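Local coordinates for alginate lyase, family PL7 (Zobellia galactanivorans, PDB 4BE3), which degrades the polysaccharide alginate as an exolytic lyase, probably breaking mannuronate or guluronate linkages by beta-elimination, at residues L82-K87 / V298-A303; G130-S135 / P174-D179; W152-A157 / P228-T233; T156-Y161 / L200-E205. One frame throughout, in Å; residues are numbered along the deposited sequence. Where two conformers were deposited one is given.

Contact 1. Residues L82-K87 / V298-A303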
loop_
_atom_site.group_PDB
_atom_site.type_symbol
_atom_site.label_atom_id
_atom_site.label_comp_id
_atom_site.label_asym_id
_atom_site.label_seq_id
_atom_site.Cartn_x
_atom_site.Cartn_y
_atom_site.Cartn_z
ATOM N N LEU A 82 8.997 -2.357 -8.023
ATOM C CA LEU A 82 10.152 -1.554 -7.921
ATOM C C LEU A 82 10.918 -1.713 -9.260
ATOM O O LEU A 82 11.131 -2.852 -9.714
ATOM C CB LEU A 82 11.081 -2.068 -6.789
ATOM C CG LEU A 82 12.474 -1.454 -6.761
ATOM C CD1 LEU A 82 12.400 0.103 -6.383
ATOM C CD2 LEU A 82 13.254 -2.171 -5.586
ATOM N N ASN A 83 11.295 -0.610 -9.906
ATOM C CA ASN A 83 12.146 -0.642 -11.093
ATOM C C ASN A 83 13.430 0.058 -10.828
ATOM O O ASN A 83 13.437 1.211 -10.327
ATOM C CB ASN A 83 11.426 0.180 -12.241
ATOM C CG ASN A 83 10.360 -0.659 -12.947
ATOM O OD1 ASN A 83 10.700 -1.444 -13.869
ATOM N ND2 ASN A 83 9.220 -0.689 -12.450
ATOM N N ALA A 84 14.585 -0.564 -11.194
ATOM C CA ALA A 84 15.806 0.081 -11.048
ATOM C C ALA A 84 16.718 -0.085 -12.275
ATOM O O ALA A 84 16.651 -1.065 -12.961
ATOM C CB ALA A 84 16.582 -0.475 -9.835
ATOM N N THR A 85 17.530 0.909 -12.581
ATOM C CA THR A 85 18.591 0.743 -13.600
ATOM C C THR A 85 19.839 1.176 -12.926
ATOM O O THR A 85 19.911 2.286 -12.334
ATOM C CB THR A 85 18.300 1.650 -14.833
ATOM O OG1 THR A 85 17.086 1.127 -15.457
ATOM C CG2 THR A 85 19.398 1.534 -15.797
ATOM N N LEU A 86 20.914 0.395 -13.065
ATOM C CA LEU A 86 22.079 0.652 -12.175
ATOM C C LEU A 86 23.351 0.055 -12.805
ATOM O O LEU A 86 23.226 -0.631 -13.820
ATOM C CB LEU A 86 21.848 -0.074 -10.795
ATOM C CG LEU A 86 21.748 -1.650 -10.930
ATOM C CD1 LEU A 86 22.340 -2.231 -9.641
ATOM C CD2 LEU A 86 20.272 -2.078 -11.008
ATOM N N LYS A 87 24.527 0.335 -12.240
ATOM C CA LYS A 87 25.746 -0.423 -12.588
ATOM C C LYS A 87 26.471 -0.551 -11.317
ATOM O O LYS A 87 26.482 0.378 -10.477
ATOM C CB LYS A 87 26.515 0.227 -13.725
ATOM C CG LYS A 87 26.873 1.696 -13.460
ATOM C CD LYS A 87 27.342 2.320 -14.773
ATOM C CE LYS A 87 27.902 3.729 -14.436
ATOM N NZ LYS A 87 28.354 4.230 -15.777
ATOM N N VAL A 298 27.612 1.155 -5.764
ATOM C CA VAL A 298 26.614 0.774 -6.792
ATOM C C VAL A 298 25.982 2.167 -7.204
ATOM O O VAL A 298 25.692 2.973 -6.280
ATOM C CB VAL A 298 25.493 -0.036 -6.149
ATOM C CG1 VAL A 298 24.451 -0.455 -7.234
ATOM C CG2 VAL A 298 26.065 -1.398 -5.509
ATOM N N TRP A 299 25.805 2.365 -8.506
ATOM C CA TRP A 299 25.260 3.636 -8.995
ATOM C C TRP A 299 23.950 3.412 -9.620
ATOM O O TRP A 299 23.776 2.456 -10.363
ATOM C CB TRP A 299 26.184 4.160 -10.055
ATOM C CG TRP A 299 27.510 4.637 -9.594
ATOM C CD1 TRP A 299 28.211 4.416 -8.358
ATOM C CD2 TRP A 299 28.387 5.431 -10.384
ATOM N NE1 TRP A 299 29.434 5.048 -8.407
ATOM C CE2 TRP A 299 29.594 5.652 -9.604
ATOM C CE3 TRP A 299 28.297 5.963 -11.699
ATOM C CZ2 TRP A 299 30.685 6.425 -10.097
ATOM C CZ3 TRP A 299 29.401 6.739 -12.185
ATOM C CH2 TRP A 299 30.570 6.913 -11.419
ATOM N N PHE A 300 22.948 4.244 -9.326
ATOM C CA PHE A 300 21.657 4.003 -9.914
ATOM C C PHE A 300 21.296 5.177 -10.738
ATOM O O PHE A 300 21.530 6.360 -10.293
ATOM C CB PHE A 300 20.574 3.906 -8.808
ATOM C CG PHE A 300 20.600 2.590 -8.059
ATOM C CD1 PHE A 300 21.587 2.380 -7.103
ATOM C CD2 PHE A 300 19.622 1.632 -8.395
ATOM C CE1 PHE A 300 21.587 1.188 -6.390
ATOM C CE2 PHE A 300 19.666 0.385 -7.666
ATOM C CZ PHE A 300 20.692 0.195 -6.757
ATOM N N LYS A 301 20.702 4.941 -11.879
ATOM C CA LYS A 301 20.208 6.177 -12.568
ATOM C C LYS A 301 18.675 6.217 -12.561
ATOM O O LYS A 301 18.042 7.197 -12.973
ATOM C CB LYS A 301 20.736 6.225 -13.979
ATOM C CG LYS A 301 20.244 5.168 -14.846
ATOM C CD LYS A 301 20.751 5.699 -16.159
ATOM C CE LYS A 301 19.967 5.218 -17.331
ATOM N NZ LYS A 301 20.920 5.261 -18.491
ATOM N N GLU A 302 18.048 5.141 -12.172
ATOM C CA GLU A 302 16.573 5.208 -12.078
ATOM C C GLU A 302 16.207 4.300 -10.920
ATOM O O GLU A 302 16.860 3.195 -10.707
ATOM C CB GLU A 302 15.974 4.645 -13.338
ATOM C CG GLU A 302 14.505 4.225 -12.968
ATOM C CD GLU A 302 13.481 4.081 -14.122
ATOM O OE1 GLU A 302 13.857 3.614 -15.191
ATOM O OE2 GLU A 302 12.236 4.396 -13.932
ATOM N N ALA A 303 15.261 4.741 -10.059
ATOM C CA ALA A 303 14.727 3.899 -8.936
ATOM C C ALA A 303 13.268 4.399 -8.855
ATOM O O ALA A 303 13.020 5.566 -8.431
ATOM C CB ALA A 303 15.471 4.190 -7.663
HETATM O O HOH W 1 14.588 1.057 -14.354
#
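Thr85 O is gripped by two successive amides of the facing strand. Lys301 N gives it the shorter bond, 2.8 Å with an N-H...O angle of 156°. Glu302 N adds a weak bond to Thr85 O of 3.4 Å. This is a classic beta bulge in an antiparallel pair, with Lys301 as the extra residue. The register shifts by one there, yet regular pairing holds on both flanks. Thr85 N returns a bond to Glu302 O, its hydrogen coming from above the carbonyl plane. Farther along, Lys87 and Trp299 exchange two backbone bonds, and the one from Trp299 N to Lys87 O is nearly straight at 176°.

Leu86 and Phe300 lie side by side on one face of the sheet. Leu86 CB sits over one face of the Phe300 ring, 3.9 Å from its centroid, and Ala84 CB lies at the ring edge. Leu86 CG stands between backbone N and C (chi1 62°), and the CD1 it carries touches Val298 CG1 at 3.7 Å.

On the other face, Lys87 CE meets Trp299 CE3 at 3.6 Å, while Lys87 NZ goes on to a salt bridge with Glu41. A water joins Thr85 OG1, at 2.7 Å, weakly to Glu302 OE1. Thr85 OG1 also bonds Ser188, and Glu302 OE2 bonds Thr304.

The pair lies in the seven-stranded sheet. Strand 80-90 has strand 187-194 on its other side, and strand 295-306 has strand 44-52. Phe300 and Ala303 reach Leu258 of the opposing sheet, and Leu86 and Val298 reach Val107.

Contact 2. Residues G130-S135 / P174-D179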
loop_
_atom_site.group_PDB
_atom_site.type_symbol
_atom_site.label_atom_id
_atom_site.label_comp_id
_atom_site.label_asym_id
_atom_site.label_seq_id
_atom_site.Cartn_x
_atom_site.Cartn_y
_atom_site.Cartn_z
ATOM N N GLY A 130 39.842 -9.928 -9.705
ATOM C CA GLY A 130 40.547 -10.162 -11.013
ATOM C C GLY A 130 39.643 -10.467 -12.176
ATOM O O GLY A 130 40.072 -10.195 -13.269
ATOM N N HIS A 131 38.382 -10.916 -12.005
ATOM C CA HIS A 131 37.521 -11.192 -13.108
ATOM C C HIS A 131 37.021 -9.934 -13.762
ATOM O O HIS A 131 36.883 -8.902 -13.080
ATOM C CB HIS A 131 36.239 -12.016 -12.691
ATOM C CG HIS A 131 36.572 -13.454 -12.350
ATOM N ND1 HIS A 131 35.638 -14.385 -11.979
ATOM C CD2 HIS A 131 37.804 -14.088 -12.338
ATOM C CE1 HIS A 131 36.292 -15.565 -11.730
ATOM N NE2 HIS A 131 37.599 -15.381 -11.963
ATOM N N THR A 132 36.761 -10.028 -15.071
ATOM C CA THR A 132 36.111 -8.864 -15.736
ATOM C C THR A 132 34.586 -9.016 -15.527
ATOM O O THR A 132 33.917 -8.013 -15.264
ATOM C CB THR A 132 36.452 -8.846 -17.228
ATOM O OG1 THR A 132 37.879 -8.584 -17.291
ATOM C CG2 THR A 132 35.705 -7.708 -17.937
ATOM N N LYS A 133 34.050 -10.222 -15.633
ATOM C CA LYS A 133 32.575 -10.330 -15.609
ATOM C C LYS A 133 32.221 -10.916 -14.267
ATOM O O LYS A 133 32.849 -11.892 -13.773
ATOM C CB LYS A 133 32.059 -11.339 -16.659
ATOM C CG LYS A 133 32.333 -10.700 -18.004
ATOM C CD LYS A 133 31.767 -11.491 -19.102
ATOM C CE LYS A 133 32.751 -12.411 -19.684
ATOM N NZ LYS A 133 32.516 -12.295 -21.154
ATOM N N GLY A 134 31.114 -10.385 -13.721
ATOM C CA GLY A 134 30.548 -10.902 -12.470
ATOM C C GLY A 134 29.175 -11.549 -12.819
ATOM O O GLY A 134 28.771 -11.609 -13.998
ATOM N N SER A 135 28.440 -11.964 -11.774
ATOM C CA SER A 135 27.204 -12.661 -11.972
ATOM C C SER A 135 26.130 -11.797 -11.245
ATOM O O SER A 135 26.375 -11.131 -10.236
ATOM C CB SER A 135 27.223 -14.016 -11.237
ATOM O OG SER A 135 28.246 -14.881 -11.809
ATOM N N PRO A 174 36.588 -19.786 -9.208
ATOM C CA PRO A 174 36.105 -20.483 -10.421
ATOM C C PRO A 174 36.436 -19.568 -11.622
ATOM O O PRO A 174 36.831 -18.354 -11.425
ATOM C CB PRO A 174 34.590 -20.465 -10.315
ATOM C CG PRO A 174 34.227 -19.730 -9.082
ATOM C CD PRO A 174 35.480 -19.230 -8.336
ATOM N N GLU A 175 36.278 -20.085 -12.802
ATOM C CA GLU A 175 36.584 -19.193 -13.938
ATOM C C GLU A 175 35.444 -18.134 -14.074
ATOM O O GLU A 175 34.342 -18.285 -13.517
ATOM C CB GLU A 175 36.684 -19.947 -15.198
ATOM C CG GLU A 175 35.383 -20.414 -15.649
ATOM C CD GLU A 175 35.500 -21.233 -16.989
ATOM O OE1 GLU A 175 36.562 -21.816 -17.289
ATOM O OE2 GLU A 175 34.499 -21.338 -17.731
ATOM N N GLU A 176 35.743 -17.067 -14.725
ATOM C CA GLU A 176 34.713 -15.971 -14.822
ATOM C C GLU A 176 33.556 -16.490 -15.649
ATOM O O GLU A 176 33.751 -17.293 -16.620
ATOM C CB GLU A 176 35.282 -14.619 -15.296
ATOM C CG GLU A 176 35.358 -14.613 -16.735
ATOM C CD GLU A 176 35.836 -13.302 -17.312
ATOM O OE1 GLU A 176 35.911 -12.318 -16.651
ATOM O OE2 GLU A 176 36.134 -13.293 -18.532
ATOM N N PRO A 177 32.323 -16.033 -15.319
ATOM C CA PRO A 177 31.194 -16.499 -16.073
ATOM C C PRO A 177 31.246 -15.843 -17.450
ATOM O O PRO A 177 31.241 -14.586 -17.551
ATOM C CB PRO A 177 30.008 -15.963 -15.240
ATOM C CG PRO A 177 30.505 -14.772 -14.453
ATOM C CD PRO A 177 31.942 -15.256 -14.105
ATOM N N GLU A 178 31.127 -16.636 -18.469
ATOM C CA GLU A 178 31.158 -16.087 -19.842
ATOM C C GLU A 178 29.962 -15.224 -20.165
ATOM O O GLU A 178 30.106 -14.190 -20.846
ATOM C CB GLU A 178 31.232 -17.266 -20.858
ATOM C CG GLU A 178 30.630 -16.954 -22.237
ATOM C CD GLU A 178 31.492 -15.999 -23.059
ATOM O OE1 GLU A 178 32.726 -16.078 -22.922
ATOM O OE2 GLU A 178 30.914 -15.183 -23.838
ATOM N N ASP A 179 28.825 -15.534 -19.564
ATOM C CA ASP A 179 27.670 -14.711 -19.884
ATOM C C ASP A 179 27.470 -13.595 -18.781
ATOM O O ASP A 179 26.390 -13.042 -18.685
ATOM C CB ASP A 179 26.404 -15.589 -19.933
ATOM C CG ASP A 179 26.149 -16.341 -18.629
ATOM O OD1 ASP A 179 27.175 -16.730 -17.921
ATOM O OD2 ASP A 179 24.926 -16.506 -18.207
#
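The His131 ring is covered on one face by Glu176 CB, 3.6 Å from the ring centroid and offset toward the rim. Pro174 O lies near the ring plane at its edge, doubtfully close. The carboxylate of Glu176 is turned 74° from the ring. The contact sits at one end of the jelly-roll fold, where the start of strand 133-141 meets the loop leading to strand 181-182.

Glu176 slides past His131 in the opposite direction. Its CG lies between backbone N and C (chi1 83°), and the extended chain beyond carries OE1 to two amides. Glu176 OE1 accepts two backbone hydrogen bonds, from Thr132 N at 2.9 Å and from Lys133 N at 3.0 Å. The first comes nearly in line with the C-O bond, the second from above the carboxylate plane. Together they tie the loop to the turn before the strand.

The Lys133 chain bends at chi3 (-95°), which sets CE beside Pro177 O, and again at chi4; NZ then bonds Glu178 O at 3.1 Å. Both carboxylates, of Glu176 and Glu178, stay beyond salt-bridge range of Lys133 NZ. Ser135 OG, which bonds Tyr161 N, has Pro177 CG packed against it at 3.5 Å.

Contact 3. Residues W152-A157 / P228-T233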
loop_
_atom_site.group_PDB
_atom_site.type_symbol
_atom_site.label_atom_id
_atom_site.label_comp_id
_atom_site.label_asym_id
_atom_site.label_seq_id
_atom_site.Cartn_x
_atom_site.Cartn_y
_atom_site.Cartn_z
ATOM N N TRP A 152 17.075 -20.725 5.166
ATOM C CA TRP A 152 18.124 -20.723 4.129
ATOM C C TRP A 152 17.542 -19.911 2.972
ATOM O O TRP A 152 16.319 -19.695 2.930
ATOM C CB TRP A 152 18.372 -22.211 3.670
ATOM C CG TRP A 152 17.173 -23.159 3.597
ATOM C CD1 TRP A 152 16.764 -24.056 4.539
ATOM C CD2 TRP A 152 16.201 -23.281 2.490
ATOM N NE1 TRP A 152 15.648 -24.731 4.067
ATOM C CE2 TRP A 152 15.306 -24.286 2.837
ATOM C CE3 TRP A 152 16.080 -22.622 1.217
ATOM C CZ2 TRP A 152 14.282 -24.720 1.991
ATOM C CZ3 TRP A 152 15.057 -23.050 0.346
ATOM C CH2 TRP A 152 14.161 -24.064 0.743
ATOM N N ASP A 153 18.442 -19.602 2.059
ATOM C CA ASP A 153 18.155 -18.882 0.810
ATOM C C ASP A 153 18.308 -19.898 -0.316
ATOM O O ASP A 153 19.235 -20.732 -0.295
ATOM C CB ASP A 153 19.210 -17.834 0.550
ATOM C CG ASP A 153 19.022 -16.530 1.307
ATOM O OD1 ASP A 153 18.448 -16.489 2.431
ATOM O OD2 ASP A 153 19.522 -15.507 0.786
ATOM N N TYR A 154 17.477 -19.803 -1.327
ATOM C CA TYR A 154 17.608 -20.589 -2.534
ATOM C C TYR A 154 17.959 -19.627 -3.640
ATOM O O TYR A 154 17.286 -18.617 -3.842
ATOM C CB TYR A 154 16.284 -21.183 -2.805
ATOM C CG TYR A 154 16.325 -21.980 -4.096
ATOM C CD1 TYR A 154 17.324 -22.965 -4.323
ATOM C CD2 TYR A 154 15.488 -21.625 -5.175
ATOM C CE1 TYR A 154 17.404 -23.652 -5.588
ATOM C CE2 TYR A 154 15.484 -22.353 -6.368
ATOM C CZ TYR A 154 16.429 -23.354 -6.572
ATOM O OH TYR A 154 16.414 -23.961 -7.768
ATOM N N SER A 155 19.117 -19.832 -4.304
ATOM C CA SER A 155 19.678 -18.850 -5.189
ATOM C C SER A 155 19.470 -19.207 -6.662
ATOM O O SER A 155 19.713 -20.374 -7.083
ATOM C CB SER A 155 21.257 -18.773 -4.906
ATOM O OG SER A 155 21.763 -17.712 -5.665
ATOM N N THR A 156 19.092 -18.265 -7.487
ATOM C CA THR A 156 18.757 -18.535 -8.888
ATOM C C THR A 156 19.548 -17.613 -9.766
ATOM O O THR A 156 19.472 -16.336 -9.609
ATOM C CB THR A 156 17.262 -18.250 -9.124
ATOM O OG1 THR A 156 16.500 -19.243 -8.415
ATOM C CG2 THR A 156 16.879 -18.415 -10.623
ATOM N N ALA A 157 20.342 -18.122 -10.701
ATOM C CA ALA A 157 21.127 -17.275 -11.559
ATOM C C ALA A 157 20.371 -16.452 -12.591
ATOM O O ALA A 157 19.299 -16.949 -13.110
ATOM C CB ALA A 157 22.120 -18.150 -12.333
ATOM N N PRO A 228 15.645 -27.914 -1.984
ATOM C CA PRO A 228 16.483 -28.196 -3.168
ATOM C C PRO A 228 17.900 -28.792 -2.859
ATOM O O PRO A 228 18.530 -28.512 -1.848
ATOM C CB PRO A 228 16.672 -26.798 -3.798
ATOM C CG PRO A 228 15.492 -25.994 -3.340
ATOM C CD PRO A 228 15.193 -26.513 -1.931
ATOM N N GLN A 229 18.420 -29.585 -3.789
ATOM C CA GLN A 229 19.824 -30.012 -3.603
ATOM C C GLN A 229 20.803 -28.903 -3.418
ATOM O O GLN A 229 21.841 -29.076 -2.705
ATOM C CB GLN A 229 20.239 -30.885 -4.833
ATOM C CG GLN A 229 21.523 -31.775 -4.538
ATOM C CD GLN A 229 21.288 -32.930 -3.485
ATOM O OE1 GLN A 229 20.156 -33.318 -3.240
ATOM N NE2 GLN A 229 22.388 -33.447 -2.809
ATOM N N GLN A 230 20.550 -27.684 -3.999
ATOM C CA GLN A 230 21.453 -26.612 -3.825
ATOM C C GLN A 230 21.606 -26.292 -2.341
ATOM O O GLN A 230 22.732 -25.934 -1.951
ATOM C CB GLN A 230 20.904 -25.311 -4.529
ATOM C CG GLN A 230 21.894 -24.121 -4.298
ATOM C CD GLN A 230 21.242 -22.817 -4.848
ATOM O OE1 GLN A 230 21.162 -22.576 -6.161
ATOM N NE2 GLN A 230 20.638 -22.110 -3.950
ATOM N N ILE A 231 20.505 -26.399 -1.604
ATOM C CA ILE A 231 20.531 -26.012 -0.139
ATOM C C ILE A 231 21.356 -27.121 0.596
ATOM O O ILE A 231 22.238 -26.841 1.345
ATOM C CB ILE A 231 19.160 -26.040 0.480
ATOM C CG1 ILE A 231 18.173 -25.048 -0.222
ATOM C CG2 ILE A 231 19.265 -25.798 1.999
ATOM C CD1 ILE A 231 18.804 -23.820 -0.625
ATOM N N LYS A 232 21.080 -28.382 0.255
ATOM C CA LYS A 232 21.803 -29.519 0.991
ATOM C C LYS A 232 23.271 -29.303 0.778
ATOM O O LYS A 232 24.110 -29.517 1.727
ATOM C CB LYS A 232 21.443 -30.856 0.353
ATOM C CG LYS A 232 19.929 -30.940 0.282
ATOM C CD LYS A 232 19.178 -31.653 1.390
ATOM C CE LYS A 232 18.301 -32.727 0.695
ATOM N NZ LYS A 232 17.900 -33.894 1.592
ATOM N N THR A 233 23.682 -28.977 -0.472
ATOM C CA THR A 233 25.072 -28.788 -0.804
ATOM C C THR A 233 25.648 -27.494 -0.156
ATOM O O THR A 233 26.712 -27.533 0.510
ATOM C CB THR A 233 25.249 -28.674 -2.347
ATOM O OG1 THR A 233 24.921 -29.990 -2.840
ATOM C CG2 THR A 233 26.822 -28.462 -2.697
#
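Ile231 is the main bump of the helix, and the flat face of Trp152 receives it. The two side chains cross at about a right angle. Ile231 CG1 lies over the six-membered ring, 3.8 Å from its centroid and 21° off the ring normal. The two ends of the side chain spread from there. Ile231 CD1 reaches Trp152 CE3 at 3.5 Å, and Ile231 CG2 reaches Trp152 CG at 3.7 Å. The fit is tight at one point, where Ile231 CD1 comes within 3.1 Å of Asp153 O.

Pro228 is the second bump, and it touches both aromatic residues. Its CG rests over one face of the Tyr154 ring, 4.0 Å from the centroid and offset toward the rim. Its CD meets Trp152 CH2 at 3.8 Å. Ile231 CD1 comes to the edge of the Tyr154 ring, 4.1 Å from Tyr154 CD1. Gln230 crosses Tyr154 at about a right angle, its CB 4.0 Å from Tyr154 CE1, and its end reaches the backbone of Ser155.

Pro228 is also the N-cap residue of the helix, and its O accepts the amide of Ile231. Pro228 and Ile231 both face the strand and the Trp152 just before it. Trp152 NE1 bonds Gly242 O, and Phe221 meets its ring edge-to-face. Asp153 forms a salt bridge with Lys122.

The arrangement is a short helix packed by its start on strand 153-157 and Trp152. That strand pairs with strand 133-141 in the ten-stranded sheet of the jelly roll, the fold of PL7 lyases.

Contact 4. Residues T156-Y161 / L200-E205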
loop_
_atom_site.group_PDB
_atom_site.type_symbol
_atom_site.label_atom_id
_atom_site.label_comp_id
_atom_site.label_asym_id
_atom_site.label_seq_id
_atom_site.Cartn_x
_atom_site.Cartn_y
_atom_site.Cartn_z
ATOM N N THR A 156 19.092 -18.265 -7.487
ATOM C CA THR A 156 18.757 -18.535 -8.888
ATOM C C THR A 156 19.548 -17.613 -9.766
ATOM O O THR A 156 19.472 -16.336 -9.609
ATOM C CB THR A 156 17.262 -18.250 -9.124
ATOM O OG1 THR A 156 16.500 -19.243 -8.415
ATOM C CG2 THR A 156 16.879 -18.415 -10.623
ATOM N N ALA A 157 20.342 -18.122 -10.701
ATOM C CA ALA A 157 21.127 -17.275 -11.559
ATOM C C ALA A 157 20.371 -16.452 -12.591
ATOM O O ALA A 157 19.299 -16.949 -13.110
ATOM C CB ALA A 157 22.120 -18.150 -12.333
ATOM N N VAL A 158 20.783 -15.200 -12.773
ATOM C CA VAL A 158 20.213 -14.412 -13.880
ATOM C C VAL A 158 21.211 -14.427 -15.046
ATOM O O VAL A 158 20.901 -15.021 -16.170
ATOM C CB VAL A 158 19.959 -12.892 -13.423
ATOM C CG1 VAL A 158 19.356 -12.148 -14.619
ATOM C CG2 VAL A 158 18.946 -13.031 -12.258
ATOM N N TRP A 159 22.364 -13.792 -14.881
ATOM C CA TRP A 159 23.470 -13.841 -15.930
ATOM C C TRP A 159 24.655 -14.316 -15.110
ATOM O O TRP A 159 24.997 -13.754 -14.050
ATOM C CB TRP A 159 23.816 -12.453 -16.400
ATOM C CG TRP A 159 22.587 -11.855 -17.109
ATOM C CD1 TRP A 159 21.969 -12.298 -18.270
ATOM C CD2 TRP A 159 21.940 -10.651 -16.723
ATOM N NE1 TRP A 159 20.904 -11.425 -18.625
ATOM C CE2 TRP A 159 20.871 -10.392 -17.704
ATOM C CE3 TRP A 159 22.138 -9.760 -15.621
ATOM C CZ2 TRP A 159 19.991 -9.325 -17.581
ATOM C CZ3 TRP A 159 21.242 -8.619 -15.534
ATOM C CH2 TRP A 159 20.181 -8.426 -16.508
ATOM N N GLY A 160 25.252 -15.459 -15.519
ATOM C CA GLY A 160 26.424 -15.872 -14.756
ATOM C C GLY A 160 26.057 -17.002 -13.805
ATOM O O GLY A 160 25.134 -17.814 -14.092
ATOM N N TYR A 161 26.678 -16.957 -12.644
ATOM C CA TYR A 161 26.494 -18.024 -11.681
ATOM C C TYR A 161 25.437 -17.639 -10.615
ATOM O O TYR A 161 25.043 -16.472 -10.491
ATOM C CB TYR A 161 27.748 -18.152 -10.850
ATOM C CG TYR A 161 28.961 -18.584 -11.724
ATOM C CD1 TYR A 161 28.800 -19.555 -12.735
ATOM C CD2 TYR A 161 30.183 -17.979 -11.495
ATOM C CE1 TYR A 161 29.946 -19.952 -13.565
ATOM C CE2 TYR A 161 31.333 -18.425 -12.241
ATOM C CZ TYR A 161 31.129 -19.423 -13.215
ATOM O OH TYR A 161 32.254 -19.851 -13.992
ATOM N N LEU A 200 9.631 -11.227 -11.833
ATOM C CA LEU A 200 10.875 -10.519 -11.978
ATOM C C LEU A 200 11.261 -10.380 -13.419
ATOM O O LEU A 200 10.974 -11.311 -14.218
ATOM C CB LEU A 200 12.016 -11.353 -11.237
ATOM C CG LEU A 200 11.635 -11.696 -9.816
ATOM C CD1 LEU A 200 12.914 -12.570 -9.292
ATOM C CD2 LEU A 200 11.549 -10.404 -8.980
ATOM N N THR A 201 11.866 -9.205 -13.709
ATOM C CA THR A 201 12.408 -9.064 -15.095
ATOM C C THR A 201 13.764 -8.504 -14.932
ATOM O O THR A 201 13.942 -7.412 -14.302
ATOM C CB THR A 201 11.539 -8.111 -15.935
ATOM O OG1 THR A 201 10.180 -8.611 -15.885
ATOM C CG2 THR A 201 11.989 -8.037 -17.476
ATOM N N PHE A 202 14.728 -9.044 -15.656
ATOM C CA PHE A 202 16.086 -8.500 -15.659
ATOM C C PHE A 202 16.578 -8.250 -17.072
ATOM O O PHE A 202 16.352 -9.120 -17.913
ATOM C CB PHE A 202 17.057 -9.605 -15.076
ATOM C CG PHE A 202 16.826 -9.850 -13.623
ATOM C CD1 PHE A 202 17.539 -9.060 -12.696
ATOM C CD2 PHE A 202 15.961 -10.863 -13.237
ATOM C CE1 PHE A 202 17.430 -9.321 -11.322
ATOM C CE2 PHE A 202 15.812 -11.163 -11.853
ATOM C CZ PHE A 202 16.541 -10.348 -10.906
ATOM N N SER A 203 17.110 -7.054 -17.349
ATOM C CA SER A 203 17.506 -6.788 -18.744
ATOM C C SER A 203 18.815 -6.027 -18.744
ATOM O O SER A 203 19.172 -5.331 -17.774
ATOM C CB SER A 203 16.371 -5.950 -19.432
ATOM O OG SER A 203 16.255 -4.694 -18.786
ATOM N N SER A 204 19.570 -6.176 -19.824
ATOM C CA SER A 204 20.820 -5.471 -19.957
ATOM C C SER A 204 21.216 -5.503 -21.455
ATOM O O SER A 204 21.026 -6.503 -22.118
ATOM C CB SER A 204 21.912 -6.131 -19.150
ATOM O OG SER A 204 23.133 -5.414 -19.281
ATOM N N GLU A 205 21.639 -4.362 -21.971
ATOM C CA GLU A 205 21.875 -4.307 -23.426
ATOM C C GLU A 205 22.910 -5.395 -23.861
ATOM O O GLU A 205 24.028 -5.546 -23.314
ATOM C CB GLU A 205 22.351 -2.901 -23.771
ATOM C CG GLU A 205 22.963 -2.711 -25.159
ATOM C CD GLU A 205 21.971 -2.883 -26.275
ATOM O OE1 GLU A 205 20.756 -2.666 -26.008
ATOM O OE2 GLU A 205 22.414 -3.244 -27.409
#
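Phe202 comes first, its ring lying against Val158. Val158 CG2 sits over the centre of that ring, 3.7 Å from the centroid and 12° off the normal. The side chains cross at about a right angle. Val158 CG1 touches Phe202 CB at 3.5 Å, and it also lies over the centre of the Trp159 ring on one face. One methyl thus packs on each of the two rings. Phe202 CB meets Trp159 CH2 as well, at 3.6 Å.

At Ser203 CB points away, and the backbone makes the contact. Ser203 N lies at the edge of the indole, 3.5 Å from Trp159 CH2. Next, Ser204 points back and its CB reaches Trp159 CH2 at 3.9 Å. Its OG bonds Glu186 O.

Val158 and Trp159 form a classic beta bulge opposite Val136, at a corner of the chain. Both side chains also touch Ile210 of strand 210-215. The contact joins the end of strand 153-157, in one sheet of the jelly roll, to strand 197-203 in the other. The polar end of the indole, Trp159 NE1, bonds Lys208 O outside this pair. Between the two segments there is no hydrogen bond, so cohesion is dispersive, resting on methyls and ring carbons.

Contacts 3 and 4 overlap at Thr156 and Ala157. Residues before these meet the helix; Val158 and Trp159 after them meet the other sheet. Contacts 2 and 4 touch directly, with a probable hydrogen bond of 2.7 Å between Glu175 O and Tyr161 OH. Contacts 1 and 4 both use the seven-stranded sheet, with centres 14 Å apart. Contact 3 lies across the chain's centre from contact 1, about 27 Å between centres. Contacts 2, 3 and 4 are nested in the loop closed by contact 1. None includes a residue of the tartrate pocket, which probably lies in the substrate cleft; they belong to the surrounding framework. The Asp153 side chain is about 13 Å from a bound tartrate.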